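Local coordinates for protein processed glycerol phosphate lipoteichoic acid synthase 2 (Bacillus subtilis, PDB 2W8D) that belongs to the sulfatase family of the alkaline phosphatase clan and holds a magnesium ion in its C-terminal domain, at residues Thr128-Phe136 against Tyr167-Ser178; Tyr248-His259 against Val290-Gly298. All coordinates share one frame; numbering follows the deposited sequence.

Contact 1 of 2, residues Thr128-Phe136 against Tyr167-Ser178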
# COMPACT_ATOMS: atom_id res chain seq x y z
N THR A 128 -5.60 -12.78 5.75
CA THR A 128 -5.97 -11.38 5.90
C THR A 128 -6.77 -11.20 7.17
O THR A 128 -7.56 -12.08 7.52
CB THR A 128 -6.83 -10.92 4.72
OG1 THR A 128 -6.06 -11.05 3.51
CG2 THR A 128 -7.30 -9.48 4.92
N PHE A 129 -6.57 -10.07 7.86
CA PHE A 129 -7.38 -9.69 9.02
C PHE A 129 -8.14 -8.43 8.69
O PHE A 129 -7.58 -7.49 8.14
CB PHE A 129 -6.50 -9.45 10.24
CG PHE A 129 -5.73 -10.67 10.66
CD1 PHE A 129 -6.19 -11.46 11.71
CD2 PHE A 129 -4.59 -11.06 9.97
CE1 PHE A 129 -5.50 -12.59 12.08
CE2 PHE A 129 -3.88 -12.21 10.34
CZ PHE A 129 -4.34 -12.97 11.39
N HIS A 130 -9.41 -8.37 9.03
CA HIS A 130 -10.19 -7.18 8.73
C HIS A 130 -11.49 -7.24 9.51
O HIS A 130 -12.14 -8.29 9.57
CB HIS A 130 -10.47 -7.14 7.25
CG HIS A 130 -11.18 -5.91 6.79
ND1 HIS A 130 -10.67 -4.65 6.99
CD2 HIS A 130 -12.35 -5.76 6.14
CE1 HIS A 130 -11.51 -3.76 6.48
NE2 HIS A 130 -12.53 -4.41 5.96
N GLY A 131 -11.86 -6.12 10.12
CA GLY A 131 -13.01 -6.09 11.02
C GLY A 131 -14.32 -5.77 10.33
O GLY A 131 -15.10 -4.99 10.85
N ASN A 132 -14.56 -6.36 9.16
CA ASN A 132 -15.78 -6.11 8.39
C ASN A 132 -16.10 -7.37 7.60
O ASN A 132 -15.25 -8.24 7.50
CB ASN A 132 -15.61 -4.90 7.45
CG ASN A 132 -16.94 -4.43 6.80
OD1 ASN A 132 -18.02 -4.87 7.17
ND2 ASN A 132 -16.85 -3.52 5.84
N THR A 133 -17.31 -7.49 7.07
CA THR A 133 -17.66 -8.69 6.35
C THR A 133 -16.74 -8.93 5.14
O THR A 133 -16.24 -7.99 4.53
CB THR A 133 -19.17 -8.77 5.99
OG1 THR A 133 -19.42 -9.98 5.29
CG2 THR A 133 -19.61 -7.59 5.11
N GLN A 134 -16.47 -10.20 4.88
CA GLN A 134 -15.64 -10.66 3.77
C GLN A 134 -16.18 -10.31 2.37
O GLN A 134 -15.43 -10.33 1.41
CB GLN A 134 -15.44 -12.18 3.86
CG GLN A 134 -16.72 -13.02 3.74
CD GLN A 134 -16.46 -14.49 3.92
OE1 GLN A 134 -16.44 -15.00 5.05
NE2 GLN A 134 -16.30 -15.20 2.83
N THR A 135 -17.47 -10.00 2.25
CA THR A 135 -18.03 -9.66 0.94
C THR A 135 -17.67 -8.24 0.52
O THR A 135 -17.76 -7.93 -0.67
CB THR A 135 -19.52 -9.79 0.89
OG1 THR A 135 -20.08 -8.90 1.86
CG2 THR A 135 -19.96 -11.24 1.19
N PHE A 136 -17.25 -7.40 1.48
CA PHE A 136 -16.95 -6.01 1.17
C PHE A 136 -15.81 -5.96 0.15
O PHE A 136 -14.86 -6.72 0.27
CB PHE A 136 -16.62 -5.17 2.43
CG PHE A 136 -16.92 -3.69 2.27
CD1 PHE A 136 -18.18 -3.16 2.63
CD2 PHE A 136 -15.95 -2.81 1.75
CE1 PHE A 136 -18.47 -1.79 2.46
CE2 PHE A 136 -16.22 -1.42 1.57
CZ PHE A 136 -17.48 -0.91 1.93
N TYR A 167 -17.88 1.25 9.36
CA TYR A 167 -17.65 0.07 8.51
C TYR A 167 -17.40 -1.22 9.28
O TYR A 167 -17.32 -2.29 8.67
CB TYR A 167 -16.54 0.32 7.48
CG TYR A 167 -16.89 1.39 6.48
CD1 TYR A 167 -16.77 2.74 6.82
CD2 TYR A 167 -17.35 1.06 5.20
CE1 TYR A 167 -17.10 3.74 5.93
CE2 TYR A 167 -17.68 2.07 4.28
CZ TYR A 167 -17.54 3.41 4.66
OH TYR A 167 -17.85 4.43 3.80
N GLY A 168 -17.28 -1.12 10.61
CA GLY A 168 -17.10 -2.31 11.46
C GLY A 168 -16.22 -2.05 12.66
O GLY A 168 -16.41 -1.07 13.39
N MSE A 169 -15.26 -2.94 12.88
CA MSE A 169 -14.44 -2.87 14.11
C MSE A 169 -13.58 -1.60 14.12
O MSE A 169 -13.01 -1.22 13.11
CB MSE A 169 -13.50 -4.07 14.22
CG MSE A 169 -14.16 -5.38 14.46
SE MSE A 169 -15.06 -5.58 16.19
CE MSE A 169 -13.48 -5.55 17.37
N LYS A 170 -13.48 -0.99 15.29
CA LYS A 170 -12.46 0.01 15.56
C LYS A 170 -11.07 -0.64 15.63
O LYS A 170 -10.94 -1.76 16.12
CB LYS A 170 -12.78 0.70 16.88
CG LYS A 170 -14.01 1.58 16.83
CD LYS A 170 -14.34 2.09 18.21
CE LYS A 170 -15.53 3.04 18.21
NZ LYS A 170 -16.04 3.16 19.61
N ASP A 171 -10.04 0.06 15.17
CA ASP A 171 -8.67 -0.45 15.15
C ASP A 171 -8.11 -0.97 16.50
O ASP A 171 -7.52 -2.04 16.52
CB ASP A 171 -7.74 0.59 14.53
CG ASP A 171 -8.10 0.94 13.09
OD1 ASP A 171 -8.94 0.22 12.46
OD2 ASP A 171 -7.55 1.94 12.56
N LYS A 172 -8.26 -0.25 17.61
CA LYS A 172 -7.75 -0.71 18.92
C LYS A 172 -8.20 -2.12 19.33
O LYS A 172 -7.35 -2.96 19.54
CB LYS A 172 -7.94 0.30 20.06
CG LYS A 172 -6.94 1.48 20.01
CD LYS A 172 -7.11 2.39 21.21
CE LYS A 172 -6.38 3.70 21.02
NZ LYS A 172 -6.83 4.72 22.04
N PRO A 173 -9.53 -2.38 19.40
CA PRO A 173 -9.95 -3.78 19.68
C PRO A 173 -9.71 -4.75 18.51
O PRO A 173 -9.52 -5.94 18.74
CB PRO A 173 -11.45 -3.66 19.98
CG PRO A 173 -11.85 -2.35 19.38
CD PRO A 173 -10.67 -1.45 19.44
N PHE A 174 -9.72 -4.25 17.28
CA PHE A 174 -9.42 -5.11 16.14
C PHE A 174 -8.00 -5.66 16.29
O PHE A 174 -7.80 -6.86 16.17
CB PHE A 174 -9.62 -4.36 14.81
CG PHE A 174 -8.85 -4.93 13.68
CD1 PHE A 174 -9.25 -6.11 13.07
CD2 PHE A 174 -7.71 -4.29 13.22
CE1 PHE A 174 -8.53 -6.63 12.01
CE2 PHE A 174 -6.98 -4.82 12.16
CZ PHE A 174 -7.39 -5.99 11.55
N PHE A 175 -7.03 -4.81 16.61
CA PHE A 175 -5.67 -5.29 16.85
C PHE A 175 -5.48 -6.20 18.07
O PHE A 175 -4.69 -7.14 18.01
CB PHE A 175 -4.67 -4.15 16.88
CG PHE A 175 -4.30 -3.63 15.53
CD1 PHE A 175 -3.76 -4.46 14.56
CD2 PHE A 175 -4.49 -2.26 15.21
CE1 PHE A 175 -3.41 -3.96 13.32
CE2 PHE A 175 -4.13 -1.76 14.01
CZ PHE A 175 -3.61 -2.60 13.03
N LYS A 176 -6.18 -5.94 19.17
CA LYS A 176 -6.10 -6.80 20.34
C LYS A 176 -6.54 -8.23 20.03
O LYS A 176 -5.82 -9.18 20.30
CB LYS A 176 -7.01 -6.27 21.45
CG LYS A 176 -6.31 -5.79 22.72
CD LYS A 176 -5.39 -6.84 23.32
CE LYS A 176 -4.49 -6.15 24.37
NZ LYS A 176 -3.53 -5.20 23.74
N GLU A 177 -7.75 -8.33 19.48
CA GLU A 177 -8.41 -9.58 19.12
C GLU A 177 -7.68 -10.39 18.04
O GLU A 177 -7.75 -11.63 18.03
CB GLU A 177 -9.88 -9.32 18.76
CG GLU A 177 -10.77 -9.31 20.02
CD GLU A 177 -12.10 -8.59 19.82
OE1 GLU A 177 -13.02 -9.19 19.23
OE2 GLU A 177 -12.23 -7.44 20.28
N SER A 178 -6.97 -9.70 17.16
CA SER A 178 -6.16 -10.36 16.14
C SER A 178 -4.94 -11.12 16.67
O SER A 178 -4.46 -12.04 16.01
CB SER A 178 -5.71 -9.37 15.06
OG SER A 178 -6.82 -8.76 14.42
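Phe174 packs its ring against the backbone that runs from Phe129 to Gly131, a worked example of how a helix lays one aromatic side chain against the backbone of a strand and the residue that follows it. Strand segment 128-130 and the first two turns of helix 171-183, residues 171-178, run at 142° to each other, their axes 9.6 Å apart at the closest. With CG turned away from its own backbone N (chi1 157°), Phe174 reaches forward to the strand. Followed outward from CB, its CD1 comes to 3.9 Å from Gly131 N, its CE1 to 3.6 Å from His130 N, and its CZ faces both the carbonyl O and CB of Phe129, 3.8 Å from CB. One face of the Phe174 ring carries Ser178 OG, offset toward the rim; that hydroxyl donates to Phe174 O, which also accepts from Ser178 N across the opposite face of its carbonyl plane. Ser178 OG has a further hydrogen bond with Tyr157 OH, and it lies 3.9 Å from Phe129 CD1.

Beside the ring, one backbone hydrogen bond joins the segments. Met169 N donates to Gly131 O at 2.9 Å, nearly straight at 170° and on a lone pair in the carbonyl plane, while Gly168 CA adds a CA-H...O contact to the same oxygen. CG of the selenomethionine Met169 rests 3.7 Å from Gly131 CA. At the far end Phe136 CZ meets the edge of the Tyr167 ring at CE2, 3.8 Å away, the two planes perpendicular. Strand 125-130 pairs in parallel with strands 150-152 and 189-194, and Phe174 and Ser178 also touch Phe193 of the latter, an arrangement typical of the layered alpha/beta fold of the alkaline phosphatase clan.

Contact 2 of 2, residues Tyr248-His259 against Val290-Gly298; sequences YDKSIIVMYGDH and VPLFIHAAG. With MG (magnesium ion), chain C.
The magnesium site of this sulfatase-family domain lies just beyond the end of strand 251-257, whose antiparallel pairing with strand 292-296 forms this contact. Asp258 OD2 binds magnesium at 2.1 Å and His259 NE2 at 2.2 Å; Glu40 and Thr84, a phosphothreonine, belong to the same site. The Asp258 carboxylate is gripped at both oxygens, by magnesium at OD2 and by Ser41 N at OD1. OD1 also lies over one face of the His259 ring.

Behind the metal, Ile253 with His295 and Met255 with Phe293 are hydrogen-bonded pairs, with Ile253 N to His295 O and Met255 N to Phe293 O each 2.8 Å and the return bonds equally short. Gly257 N to Pro291 O and Ala297 N to Ser251 O extend the pattern beyond them at either end. The strands belong to the large mixed sheet at the centre of the alpha/beta fold, where strand 251-257 lies between its parallel neighbour 33-39 and antiparallel 292-296.

On one face, Val254 CG1 lies 3.9 Å from Leu292 CD1, the two side chains side by side, and Ile252 CG2 meets Ile294 CG2 in the same manner. On the other, CE of the selenomethionine Met255 approaches Phe293 CB. Tyr248 and His295 form an offset stack, planes at 24°, with Tyr248 OH 3.3 Å above the centre of the imidazole; His295 CG, anti to the backbone N (chi1 -175°), brings the ring there, and its NE2 is hydrogen-bonded to Glu68 OE1.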
# COMPACT_ATOMS: atom_id res chain seq x y z
N TYR A 248 8.05 -9.76 16.50
CA TYR A 248 8.66 -8.52 15.98
C TYR A 248 10.03 -8.76 15.35
O TYR A 248 10.32 -8.26 14.27
CB TYR A 248 8.77 -7.48 17.08
CG TYR A 248 9.25 -6.12 16.62
CD1 TYR A 248 8.38 -5.23 16.00
CD2 TYR A 248 10.57 -5.70 16.85
CE1 TYR A 248 8.81 -3.96 15.59
CE2 TYR A 248 11.01 -4.42 16.45
CZ TYR A 248 10.12 -3.56 15.83
OH TYR A 248 10.51 -2.31 15.41
N ASP A 249 10.85 -9.56 16.04
CA ASP A 249 12.17 -9.96 15.56
C ASP A 249 12.10 -11.06 14.49
O ASP A 249 13.06 -11.35 13.79
CB ASP A 249 13.03 -10.44 16.75
CG ASP A 249 13.30 -9.34 17.78
OD1 ASP A 249 13.66 -8.20 17.38
OD2 ASP A 249 13.16 -9.61 18.99
N LYS A 250 10.93 -11.67 14.35
CA LYS A 250 10.79 -12.74 13.38
C LYS A 250 10.11 -12.26 12.13
O LYS A 250 9.64 -13.09 11.33
CB LYS A 250 10.00 -13.91 13.98
CG LYS A 250 10.76 -14.68 15.07
CD LYS A 250 9.80 -15.45 15.97
CE LYS A 250 10.46 -15.78 17.30
NZ LYS A 250 9.60 -16.59 18.22
N SER A 251 10.05 -10.94 11.93
CA SER A 251 9.15 -10.44 10.90
C SER A 251 9.61 -9.23 10.09
O SER A 251 10.50 -8.47 10.50
CB SER A 251 7.77 -10.16 11.48
OG SER A 251 7.21 -11.33 12.04
N ILE A 252 9.00 -9.09 8.92
CA ILE A 252 9.10 -7.88 8.16
C ILE A 252 7.72 -7.24 8.27
O ILE A 252 6.71 -7.79 7.79
CB ILE A 252 9.39 -8.16 6.68
CG1 ILE A 252 10.70 -8.92 6.52
CG2 ILE A 252 9.43 -6.86 5.86
CD1 ILE A 252 10.90 -9.38 5.08
N ILE A 253 7.68 -6.08 8.92
CA ILE A 253 6.43 -5.33 9.02
C ILE A 253 6.49 -4.25 7.97
O ILE A 253 7.47 -3.50 7.91
CB ILE A 253 6.26 -4.75 10.43
CG1 ILE A 253 6.27 -5.91 11.46
CG2 ILE A 253 5.02 -3.82 10.49
CD1 ILE A 253 6.47 -5.53 12.88
N VAL A 254 5.46 -4.18 7.14
CA VAL A 254 5.37 -3.24 6.04
C VAL A 254 4.06 -2.50 6.19
O VAL A 254 2.98 -3.12 6.12
CB VAL A 254 5.21 -4.01 4.70
CG1 VAL A 254 5.11 -3.05 3.51
CG2 VAL A 254 6.29 -5.05 4.51
N MSE A 255 4.11 -1.17 6.33
CA MSE A 255 2.90 -0.37 6.51
C MSE A 255 2.80 0.73 5.51
O MSE A 255 3.77 1.45 5.24
CB MSE A 255 2.83 0.22 7.91
CG MSE A 255 2.98 -0.85 8.96
SE MSE A 255 2.66 -0.11 10.71
CE MSE A 255 4.22 1.10 10.84
N TYR A 256 1.58 0.91 5.01
CA TYR A 256 1.36 1.91 3.98
C TYR A 256 0.01 2.61 4.10
O TYR A 256 -1.03 1.96 4.36
CB TYR A 256 1.45 1.24 2.60
CG TYR A 256 0.40 0.20 2.36
CD1 TYR A 256 -0.75 0.52 1.66
CD2 TYR A 256 0.56 -1.11 2.81
CE1 TYR A 256 -1.76 -0.42 1.43
CE2 TYR A 256 -0.45 -2.07 2.61
CZ TYR A 256 -1.60 -1.73 1.89
OH TYR A 256 -2.61 -2.64 1.61
N GLY A 257 -0.00 3.91 3.83
CA GLY A 257 -1.28 4.60 3.65
C GLY A 257 -1.87 4.08 2.35
O GLY A 257 -1.13 3.91 1.37
N ASP A 258 -3.17 3.80 2.32
CA ASP A 258 -3.74 3.18 1.08
C ASP A 258 -4.03 4.19 -0.06
O ASP A 258 -3.84 3.88 -1.24
CB ASP A 258 -4.92 2.25 1.39
CG ASP A 258 -6.08 2.96 2.07
OD1 ASP A 258 -5.91 4.10 2.58
OD2 ASP A 258 -7.20 2.39 2.07
N HIS A 259 -4.44 5.42 0.29
CA HIS A 259 -4.73 6.45 -0.73
C HIS A 259 -5.04 7.71 0.02
O HIS A 259 -5.01 7.69 1.25
CB HIS A 259 -5.97 6.03 -1.54
CG HIS A 259 -7.10 5.59 -0.65
ND1 HIS A 259 -7.91 6.49 0.03
CD2 HIS A 259 -7.48 4.36 -0.26
CE1 HIS A 259 -8.77 5.82 0.76
NE2 HIS A 259 -8.53 4.52 0.62
N VAL A 290 1.80 9.04 0.21
CA VAL A 290 1.39 8.26 1.38
C VAL A 290 2.62 7.60 2.04
O VAL A 290 3.59 7.23 1.35
CB VAL A 290 0.31 7.19 1.06
CG1 VAL A 290 -0.95 7.86 0.44
CG2 VAL A 290 0.85 6.14 0.12
N PRO A 291 2.60 7.47 3.37
CA PRO A 291 3.79 6.92 4.02
C PRO A 291 3.93 5.43 3.74
O PRO A 291 2.93 4.75 3.49
CB PRO A 291 3.56 7.18 5.51
CG PRO A 291 2.07 7.38 5.67
CD PRO A 291 1.50 7.76 4.30
N LEU A 292 5.19 4.97 3.69
CA LEU A 292 5.52 3.57 3.56
C LEU A 292 6.61 3.33 4.58
O LEU A 292 7.60 4.05 4.59
CB LEU A 292 6.02 3.24 2.16
CG LEU A 292 6.61 1.82 2.08
CD1 LEU A 292 5.57 0.67 2.31
CD2 LEU A 292 7.33 1.59 0.75
N PHE A 293 6.40 2.35 5.44
CA PHE A 293 7.39 1.96 6.46
C PHE A 293 7.70 0.48 6.25
O PHE A 293 6.78 -0.29 5.99
CB PHE A 293 6.81 2.11 7.89
CG PHE A 293 6.49 3.52 8.28
CD1 PHE A 293 7.44 4.30 8.90
CD2 PHE A 293 5.24 4.07 8.02
CE1 PHE A 293 7.16 5.63 9.27
CE2 PHE A 293 4.95 5.37 8.40
CZ PHE A 293 5.93 6.15 9.03
N ILE A 294 8.98 0.10 6.32
CA ILE A 294 9.36 -1.30 6.31
C ILE A 294 10.36 -1.52 7.45
O ILE A 294 11.46 -0.96 7.44
CB ILE A 294 10.06 -1.73 4.99
CG1 ILE A 294 9.15 -1.59 3.78
CG2 ILE A 294 10.51 -3.16 5.08
CD1 ILE A 294 9.89 -1.80 2.49
N HIS A 295 9.97 -2.32 8.44
CA HIS A 295 10.91 -2.76 9.45
C HIS A 295 11.14 -4.23 9.22
O HIS A 295 10.26 -5.05 9.42
CB HIS A 295 10.41 -2.47 10.86
CG HIS A 295 11.43 -2.81 11.92
ND1 HIS A 295 11.55 -4.07 12.46
CD2 HIS A 295 12.40 -2.06 12.49
CE1 HIS A 295 12.55 -4.09 13.32
NE2 HIS A 295 13.08 -2.88 13.36
N ALA A 296 12.32 -4.54 8.70
CA ALA A 296 12.76 -5.88 8.42
C ALA A 296 13.74 -6.15 9.52
O ALA A 296 14.77 -5.45 9.65
CB ALA A 296 13.42 -5.94 7.09
N ALA A 297 13.43 -7.13 10.35
CA ALA A 297 14.26 -7.44 11.52
C ALA A 297 15.53 -8.13 11.08
O ALA A 297 15.49 -9.03 10.22
CB ALA A 297 13.50 -8.32 12.48
N GLY A 298 16.66 -7.73 11.68
CA GLY A 298 17.96 -8.22 11.25
C GLY A 298 18.59 -7.36 10.17
O GLY A 298 19.76 -7.56 9.83
MG MG C . -9.19 3.13 2.22

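Overall arrangement
Contact 1 and contact 2 illustrate how one central sheet can be built on at separate places: their centres are about 19 Å apart, their nearest atoms about 7 Å, and they do not touch. Strands 189-194 and 33-39 lie between them in the sheet, joining strand 125-130 of contact 1 to strand 251-257 of contact 2. Both segments of contact 1 precede those of contact 2 in the sequence. Contact 2 supplies two magnesium ligands directly, whereas contact 1 gives no ligand; the side chain of Phe136 lies about 8 Å from the ion. Helix 219-244 touches side chains of 167-178 and of 248-259, spanning both contacts.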